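Local coordinates for protein betaine aldehyde dehydrogenase (Staphylococcus aureus subsp. aureus COL, PDB 4QTO) that catalyses the NAD-dependent oxidation of betaine aldehyde to glycine betaine, as a tetrameric member of the aldehyde dehydrogenase family, at residues Arg318-Asn323 with Ile432-Asp437; Cys404-Arg409 with Thr421-Glu426. All blocks are in the same frame, centred on the assembly; numbering follows the deposited sequence.

Contact 1 (Arg318-Asn323 with Ile432-Asp437); sequences RILVQN and IQLAND
Arg318 and Leu320, on one face of strand 318-322, meet Leu434, Ala435 and Asp437 at the C-terminal end of helix 428-436, in the alpha/beta domain that in aldehyde dehydrogenases carries the catalytic cysteine. The strand belongs to a largely parallel sheet, and the helix packs on it almost antiparallel: the short axes make an angle of 173° and come within 9.8 Å. Helix 428-436 follows strand 419-425 and leads on toward strand 443-447 of the same sheet, with strands 318-322 and 285-288 lying between the two, so it forms the helical arm of a right-handed beta-alpha-beta crossover.

The apolar half of the contact belongs to Leu320. Its CD1 presses on Ala435, 3.7 Å from CB, while its other branch, CD2, lies 4.0 Å from CB of Leu434. Pro285 and Ile287 of the adjoining strand pack against Ala435 as well, so Ala435 is packed into the apolar layer between helix and sheet.

The polar half is Arg318, whose CG stands anti to the backbone N (chi1 -173°) and whose chain runs out extended, carrying the guanidinium to the helix end. Leu434 O lies over one face of the guanidinium, close to NH1 but badly angled for a bond; it accepts instead from Asp437 N. Glu423 pairs with NE in a salt bridge, and NH2 is hydrogen-bonded to Thr406 OG1. Water 1 accepts from Arg318 NH1 and donates a hydrogen bond to Ala435 O at 2.9 Å, giving a second C-terminal carbonyl an indirect link to the positive charge. The direct bond runs from Arg318 NH1 to Asp437 O, 3.1 Å long and 163° at the hydrogen; the oxygen sits close to the guanidinium plane, whereas NH1 stands well above the plane of the carbonyl.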
ATOM      1  N   ARG A 318     -16.443  -2.445  32.099  1.00 10.85           N
ATOM      2  CA  ARG A 318     -15.418  -2.596  33.108  1.00 11.55           C
ATOM      3  C   ARG A 318     -14.724  -1.264  33.361  1.00 11.72           C
ATOM      4  O   ARG A 318     -13.765  -0.909  32.673  1.00 10.94           O
ATOM      5  CB  ARG A 318     -14.412  -3.664  32.728  1.00 11.96           C
ATOM      6  CG  ARG A 318     -13.434  -3.974  33.833  1.00 12.23           C
ATOM      7  CD  ARG A 318     -12.413  -5.014  33.439  1.00 13.41           C
ATOM      8  NE  ARG A 318     -11.600  -5.356  34.598  1.00 13.83           N
ATOM      9  CZ  ARG A 318     -10.703  -6.336  34.599  1.00 15.31           C
ATOM     10  NH1 ARG A 318     -10.485  -7.031  33.495  1.00 14.26           N
ATOM     11  NH2 ARG A 318     -10.025  -6.624  35.705  1.00 16.65           N
ATOM     12  N   ILE A 319     -15.207  -0.537  34.362  1.00 10.69           N
ATOM     13  CA  ILE A 319     -14.614   0.774  34.649  1.00 10.08           C
ATOM     14  C   ILE A 319     -13.435   0.567  35.587  1.00 10.94           C
ATOM     15  O   ILE A 319     -13.535  -0.137  36.609  1.00 10.90           O
ATOM     16  CB  ILE A 319     -15.612   1.756  35.243  1.00 10.82           C
ATOM     17  CG1 ILE A 319     -16.760   2.023  34.250  1.00 11.38           C
ATOM     18  CG2 ILE A 319     -14.892   3.043  35.652  1.00 11.81           C
ATOM     19  CD1 ILE A 319     -17.961   2.701  34.823  1.00 12.64           C
ATOM     20  N   LEU A 320     -12.297   1.140  35.223  1.00 10.36           N
ATOM     21  CA  LEU A 320     -11.061   1.098  36.005  1.00 10.60           C
ATOM     22  C   LEU A 320     -10.746   2.548  36.322  1.00 10.50           C
ATOM     23  O   LEU A 320     -10.464   3.336  35.423  1.00 10.65           O
ATOM     24  CB  LEU A 320      -9.925   0.458  35.235  1.00 11.75           C
ATOM     25  CG  LEU A 320     -10.078  -1.013  34.951  1.00 14.70           C
ATOM     26  CD1 LEU A 320      -9.156  -1.544  33.888  1.00 15.77           C
ATOM     27  CD2 LEU A 320      -9.845  -1.755  36.233  1.00 19.43           C
ATOM     28  N   VAL A 321     -10.832   2.925  37.603  1.00 10.01           N
ATOM     29  CA  VAL A 321     -10.679   4.337  37.997  1.00  9.95           C
ATOM     30  C   VAL A 321      -9.545   4.472  39.008  1.00  9.97           C
ATOM     31  O   VAL A 321      -9.357   3.631  39.911  1.00 10.23           O
ATOM     32  CB  VAL A 321     -12.011   4.921  38.543  1.00 10.24           C
ATOM     33  CG1 VAL A 321     -12.494   4.172  39.764  1.00 11.64           C
ATOM     34  CG2 VAL A 321     -11.866   6.408  38.845  1.00 10.99           C
ATOM     35  N   GLN A 322      -8.747   5.505  38.856  1.00  9.49           N
ATOM     36  CA  GLN A 322      -7.607   5.678  39.734  1.00 10.12           C
ATOM     37  C   GLN A 322      -8.064   5.791  41.200  1.00 10.61           C
ATOM     38  O   GLN A 322      -9.022   6.496  41.478  1.00 10.18           O
ATOM     39  CB  GLN A 322      -6.726   6.853  39.255  1.00 11.14           C
ATOM     40  CG  GLN A 322      -5.359   6.823  39.882  1.00 12.16           C
ATOM     41  CD  GLN A 322      -4.319   7.541  39.036  1.00 14.16           C
ATOM     42  OE1 GLN A 322      -4.613   8.432  38.227  1.00 11.49           O
ATOM     43  NE2 GLN A 322      -3.076   7.096  39.164  1.00 18.71           N
ATOM     44  N   ASN A 323      -7.361   5.087  42.104  1.00 11.18           N
ATOM     45  CA  ASN A 323      -7.760   5.048  43.501  1.00 11.61           C
ATOM     46  C   ASN A 323      -7.997   6.406  44.112  1.00 12.02           C
ATOM     47  O   ASN A 323      -8.925   6.584  44.933  1.00 12.20           O
ATOM     48  CB  ASN A 323      -6.741   4.274  44.348  1.00 13.41           C
ATOM     49  CG  ASN A 323      -6.801   2.777  44.109  1.00 14.28           C
ATOM     50  OD1 ASN A 323      -7.876   2.212  43.852  1.00 16.60           O
ATOM     51  ND2 ASN A 323      -5.655   2.117  44.222  1.00 16.75           N
ATOM     52  N   ILE A 432      -3.025  -0.884  33.270  1.00 12.17           N
ATOM     53  CA  ILE A 432      -2.751  -1.732  32.117  1.00 12.57           C
ATOM     54  C   ILE A 432      -2.879  -3.232  32.465  1.00 13.62           C
ATOM     55  O   ILE A 432      -3.503  -4.004  31.715  1.00 13.29           O
ATOM     56  CB  ILE A 432      -1.340  -1.439  31.558  1.00 12.40           C
ATOM     57  CG1 ILE A 432      -1.301  -0.012  30.973  1.00 12.59           C
ATOM     58  CG2 ILE A 432      -0.967  -2.496  30.540  1.00 13.40           C
ATOM     59  CD1 ILE A 432       0.111   0.505  30.801  1.00 13.12           C
ATOM     60  N   GLN A 433      -2.293  -3.635  33.592  0.50 14.27           N
ATOM     61  CA  GLN A 433      -2.342  -5.044  34.015  0.50 16.37           C
ATOM     62  C   GLN A 433      -3.781  -5.521  34.216  0.50 14.37           C
ATOM     63  O   GLN A 433      -4.161  -6.588  33.742  0.50 14.95           O
ATOM     64  CB  GLN A 433      -1.528  -5.257  35.281  0.50 20.62           C
ATOM     65  CG  GLN A 433      -0.033  -5.141  35.081  0.50 24.91           C
ATOM     66  CD  GLN A 433       0.754  -5.247  36.371  0.50 33.05           C
ATOM     67  OE1 GLN A 433       0.203  -5.563  37.435  0.50 36.16           O
ATOM     68  NE2 GLN A 433       2.059  -4.978  36.285  0.50 34.14           N
ATOM     69  N   LEU A 434      -4.593  -4.717  34.900  1.00 13.25           N
ATOM     70  CA  LEU A 434      -5.994  -5.068  35.129  1.00 12.96           C
ATOM     71  C   LEU A 434      -6.793  -5.080  33.836  1.00 13.03           C
ATOM     72  O   LEU A 434      -7.551  -6.002  33.559  1.00 13.11           O
ATOM     73  CB  LEU A 434      -6.638  -4.099  36.118  1.00 13.29           C
ATOM     74  CG  LEU A 434      -6.166  -4.247  37.554  1.00 16.61           C
ATOM     75  CD1 LEU A 434      -6.759  -3.124  38.384  1.00 18.00           C
ATOM     76  CD2 LEU A 434      -6.595  -5.602  38.109  1.00 19.34           C
ATOM     77  N   ALA A 435      -6.609  -4.063  33.003  1.00 11.74           N
ATOM     78  CA  ALA A 435      -7.347  -3.978  31.753  1.00 11.88           C
ATOM     79  C   ALA A 435      -7.087  -5.179  30.845  1.00 12.29           C
ATOM     80  O   ALA A 435      -8.026  -5.658  30.188  1.00 14.79           O
ATOM     81  CB  ALA A 435      -7.024  -2.679  31.032  1.00 12.10           C
ATOM     82  N   ASN A 436      -5.836  -5.659  30.845  1.00 11.95           N
ATOM     83  CA  ASN A 436      -5.442  -6.793  30.029  1.00 12.38           C
ATOM     84  C   ASN A 436      -5.747  -8.146  30.677  1.00 13.47           C
ATOM     85  O   ASN A 436      -5.608  -9.192  30.011  1.00 14.79           O
ATOM     86  CB  ASN A 436      -3.961  -6.708  29.667  1.00 12.49           C
ATOM     87  CG  ASN A 436      -3.688  -5.703  28.570  1.00 11.45           C
ATOM     88  OD1 ASN A 436      -4.556  -5.425  27.726  1.00 12.61           O
ATOM     89  ND2 ASN A 436      -2.469  -5.215  28.532  1.00 12.18           N
ATOM     90  N   ASP A 437      -6.229  -8.114  31.920  1.00 14.38           N
ATOM     91  CA  ASP A 437      -6.540  -9.351  32.645  1.00 14.54           C
ATOM     92  C   ASP A 437      -7.985  -9.787  32.387  1.00 14.77           C
ATOM     93  O   ASP A 437      -8.877  -9.625  33.249  1.00 15.15           O
ATOM     94  CB  ASP A 437      -6.327  -9.163  34.145  1.00 15.78           C
ATOM     95  CG  ASP A 437      -6.484 -10.462  34.925  1.00 18.22           C
ATOM     96  OD1 ASP A 437      -6.350 -11.528  34.308  1.00 18.39           O
ATOM     97  OD2 ASP A 437      -6.734 -10.420  36.171  1.00 18.98           O
TER
HETATM   98  O   HOH W   1     -10.815  -5.930  30.760  1.00 20.03           O

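Contact 2 (Cys404-Arg409 with Thr421-Glu426); sequences CDTSMR and TVEGFE
Cys404 and Thr406 lean on Thr421 and Glu423 where the loop after strand 399-402 runs beside strand 419-425. The direct contacts are van der Waals: SG of Cys404, in one of its two conformers, sits 3.6 Å from CB of Thr421, and the carbonyl O of Cys404 rests 3.8 Å from CG of Glu423. That CG stands anti to its carbonyl carbon (chi1 -74°) and the chain runs on extended, bringing OE1 near Thr406.

Water carries the polar links. Water 2 accepts from Cys404 N and lies 2.8 Å from Val422 O, to which it can donate, bridging the two backbones. Water 3 accepts from Thr406 N and donates to Glu423 OE1 at 2.7 Å; Thr406 N itself comes within 3.4 Å of that OE1, too badly angled for a bond. OE2 is held by a salt bridge to Arg318, while Thr406 OG1 bonds to Asp437.

Within the loop, Asp405 gathers the local bonds: OD1 takes Ser407 N at 2.8 Å on the anti side and, at a doubtfully short length, Ser407 OG on the syn side. Met408 N bonds back to Asp405 O, and Asp405 N makes a weak bond to Met408 SD.

An Asx turn at Asp405 coincides with a type I beta turn ending on Met408, N-cap of helix 409-412, in the strand-to-helix half of the crossover from strand 399-402 to its parallel neighbour 419-425.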
ATOM      1  N   CYS A 404     -15.531  -4.705  43.843  0.50 23.45           N
ATOM      2  CA  CYS A 404     -15.233  -5.931  43.098  0.50 23.79           C
ATOM      3  C   CYS A 404     -13.756  -5.986  42.680  0.50 22.29           C
ATOM      4  O   CYS A 404     -13.000  -5.021  42.886  0.50 23.12           O
ATOM      5  CB  CYS A 404     -16.259  -6.273  41.978  0.50 24.06           C
ATOM      6  SG  CYS A 404     -17.135  -5.076  40.964  0.50 20.27           S
ATOM      7  N   ASP A 405     -13.313  -7.156  42.229  1.00 20.63           N
ATOM      8  CA  ASP A 405     -11.942  -7.333  41.840  1.00 20.42           C
ATOM      9  C   ASP A 405     -11.846  -8.308  40.704  1.00 18.10           C
ATOM     10  O   ASP A 405     -12.780  -9.025  40.387  1.00 15.89           O
ATOM     11  CB  ASP A 405     -11.080  -7.756  43.013  1.00 22.91           C
ATOM     12  CG  ASP A 405     -11.337  -9.148  43.437  1.00 27.27           C
ATOM     13  OD1 ASP A 405     -10.767 -10.069  42.817  1.00 33.21           O
ATOM     14  OD2 ASP A 405     -12.012  -9.332  44.481  1.00 34.75           O
ATOM     15  N   THR A 406     -10.691  -8.293  40.077  1.00 18.86           N
ATOM     16  CA  THR A 406     -10.451  -9.052  38.862  1.00 17.39           C
ATOM     17  C   THR A 406     -10.671 -10.564  38.969  1.00 19.13           C
ATOM     18  O   THR A 406     -10.933 -11.223  37.956  1.00 19.37           O
ATOM     19  CB  THR A 406      -9.047  -8.719  38.317  1.00 17.88           C
ATOM     20  OG1 THR A 406      -8.947  -9.118  36.952  1.00 18.40           O
ATOM     21  CG2 THR A 406      -7.948  -9.360  39.155  1.00 20.40           C
ATOM     22  N   SER A 407     -10.642 -11.114  40.185  1.00 19.35           N
ATOM     23  CA  SER A 407     -10.873 -12.546  40.343  1.00 21.35           C
ATOM     24  C   SER A 407     -12.338 -12.947  40.183  1.00 22.58           C
ATOM     25  O   SER A 407     -12.652 -14.134  40.013  1.00 23.37           O
ATOM     26  CB  SER A 407     -10.417 -13.005  41.745  1.00 24.88           C
ATOM     27  OG  SER A 407     -11.280 -12.524  42.762  1.00 25.49           O
ATOM     28  N   MET A 408     -13.241 -11.976  40.242  1.00 19.98           N
ATOM     29  CA  MET A 408     -14.674 -12.271  40.204  1.00 19.05           C
ATOM     30  C   MET A 408     -15.277 -12.567  38.850  1.00 20.89           C
ATOM     31  O   MET A 408     -14.905 -11.959  37.852  1.00 18.71           O
ATOM     32  CB  MET A 408     -15.442 -11.096  40.796  1.00 19.55           C
ATOM     33  CG  MET A 408     -15.134 -10.804  42.244  1.00 20.62           C
ATOM     34  SD  MET A 408     -16.038  -9.345  42.791  1.00 21.94           S
ATOM     35  CE  MET A 408     -15.601  -9.374  44.546  1.00 24.75           C
ATOM     36  N   ARG A 409     -16.258 -13.470  38.822  1.00 21.79           N
ATOM     37  CA  ARG A 409     -16.975 -13.743  37.578  1.00 21.09           C
ATOM     38  C   ARG A 409     -17.672 -12.510  36.993  1.00 18.65           C
ATOM     39  O   ARG A 409     -17.721 -12.343  35.770  1.00 18.70           O
ATOM     40  CB  ARG A 409     -18.040 -14.833  37.791  1.00 22.85           C
ATOM     41  CG  ARG A 409     -17.497 -16.210  38.106  1.00 24.71           C
ATOM     42  CD  ARG A 409     -18.644 -17.224  38.163  1.00 24.95           C
ATOM     43  NE  ARG A 409     -19.378 -17.264  36.905  1.00 24.06           N
ATOM     44  CZ  ARG A 409     -20.609 -17.726  36.732  1.00 25.28           C
ATOM     45  NH1 ARG A 409     -21.317 -18.207  37.751  1.00 29.89           N
ATOM     46  NH2 ARG A 409     -21.155 -17.672  35.527  1.00 26.24           N
ATOM     47  N   THR A 421     -19.124  -2.539  36.245  1.00 12.39           N
ATOM     48  CA  THR A 421     -18.379  -2.800  37.478  1.00 13.46           C
ATOM     49  C   THR A 421     -17.356  -1.675  37.604  1.00 13.16           C
ATOM     50  O   THR A 421     -16.958  -1.085  36.584  1.00 11.91           O
ATOM     51  CB  THR A 421     -17.614  -4.150  37.468  1.00 14.04           C
ATOM     52  OG1 THR A 421     -16.783  -4.246  36.293  1.00 13.98           O
ATOM     53  CG2 THR A 421     -18.572  -5.307  37.494  1.00 16.50           C
ATOM     54  N   VAL A 422     -16.924  -1.393  38.818  1.00 12.57           N
ATOM     55  CA  VAL A 422     -15.928  -0.372  39.082  1.00 12.76           C
ATOM     56  C   VAL A 422     -14.804  -0.979  39.921  1.00 13.39           C
ATOM     57  O   VAL A 422     -15.062  -1.491  41.028  1.00 15.32           O
ATOM     58  CB  VAL A 422     -16.517   0.861  39.825  1.00 13.66           C
ATOM     59  CG1 VAL A 422     -15.461   1.952  39.961  1.00 14.01           C
ATOM     60  CG2 VAL A 422     -17.725   1.433  39.065  1.00 14.17           C
ATOM     61  N   GLU A 423     -13.577  -0.878  39.428  1.00 12.31           N
ATOM     62  CA  GLU A 423     -12.386  -1.342  40.127  1.00 13.05           C
ATOM     63  C   GLU A 423     -11.440  -0.180  40.227  1.00 13.53           C
ATOM     64  O   GLU A 423     -11.382   0.652  39.305  1.00 11.60           O
ATOM     65  CB  GLU A 423     -11.639  -2.421  39.334  1.00 13.63           C
ATOM     66  CG  GLU A 423     -12.295  -3.792  39.310  1.00 14.89           C
ATOM     67  CD  GLU A 423     -11.768  -4.609  38.142  1.00 16.18           C
ATOM     68  OE1 GLU A 423     -10.790  -5.361  38.304  1.00 17.23           O
ATOM     69  OE2 GLU A 423     -12.261  -4.364  37.019  1.00 14.64           O
ATOM     70  N   GLY A 424     -10.658  -0.146  41.294  1.00 12.06           N
ATOM     71  CA  GLY A 424      -9.658   0.898  41.427  1.00 12.77           C
ATOM     72  C   GLY A 424      -8.281   0.428  40.981  1.00 13.78           C
ATOM     73  O   GLY A 424      -7.993  -0.786  40.976  1.00 15.19           O
ATOM     74  N   PHE A 425      -7.423   1.374  40.601  1.00 12.95           N
ATOM     75  CA  PHE A 425      -6.023   1.069  40.287  1.00 12.19           C
ATOM     76  C   PHE A 425      -5.138   2.167  40.875  1.00 13.17           C
ATOM     77  O   PHE A 425      -5.553   3.326  40.980  1.00 12.15           O
ATOM     78  CB  PHE A 425      -5.751   0.905  38.808  1.00 12.21           C
ATOM     79  CG  PHE A 425      -5.929   2.155  37.993  1.00 11.51           C
ATOM     80  CD1 PHE A 425      -4.882   3.070  37.879  1.00 11.50           C
ATOM     81  CD2 PHE A 425      -7.117   2.420  37.333  1.00 11.49           C
ATOM     82  CE1 PHE A 425      -5.032   4.220  37.118  1.00 10.79           C
ATOM     83  CE2 PHE A 425      -7.264   3.553  36.560  1.00 10.67           C
ATOM     84  CZ  PHE A 425      -6.219   4.453  36.455  1.00 10.19           C
ATOM     85  N   GLU A 426      -3.909   1.823  41.233  1.00 13.40           N
ATOM     86  CA  GLU A 426      -3.030   2.797  41.864  1.00 15.65           C
ATOM     87  C   GLU A 426      -2.183   3.560  40.851  1.00 16.48           C
ATOM     88  O   GLU A 426      -2.051   4.786  40.925  1.00 19.36           O
ATOM     89  CB  GLU A 426      -2.130   2.092  42.877  1.00 17.24           C
ATOM     90  CG  GLU A 426      -1.277   3.005  43.716  1.00 21.17           C
ATOM     91  CD  GLU A 426      -2.090   3.934  44.626  1.00 25.28           C
ATOM     92  OE1 GLU A 426      -3.228   3.584  45.040  1.00 23.69           O
ATOM     93  OE2 GLU A 426      -1.545   5.005  44.940  1.00 36.00           O
TER
HETATM   94  O   HOH W   2     -13.916  -2.173  43.443  1.00 33.15           O
HETATM   95  O   HOH W   3      -9.389  -5.557  40.565  1.00 18.23           O

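Both contacts hang on the same sheet, where strands 318-322 and 419-425 are neighbours, and their centres lie about 7 Å apart. Contact 1 is the more buried, joining strand to helix through leucine and alanine packing plus one direct arginine bond; contact 2, partly buried, sets a loop against its strand and relies on waters for its polar crossings. Two polar pairs tie them together: the salt bridge from Arg318 NE to Glu423 OE2 at 2.7 Å, and a probable hydrogen bond between Asp437 OD2 and Thr406 OG1, also 2.7 Å. Strand 419-425 runs on into helix 428-436, so both segments of contact 2 fall in sequence between the two halves of contact 1.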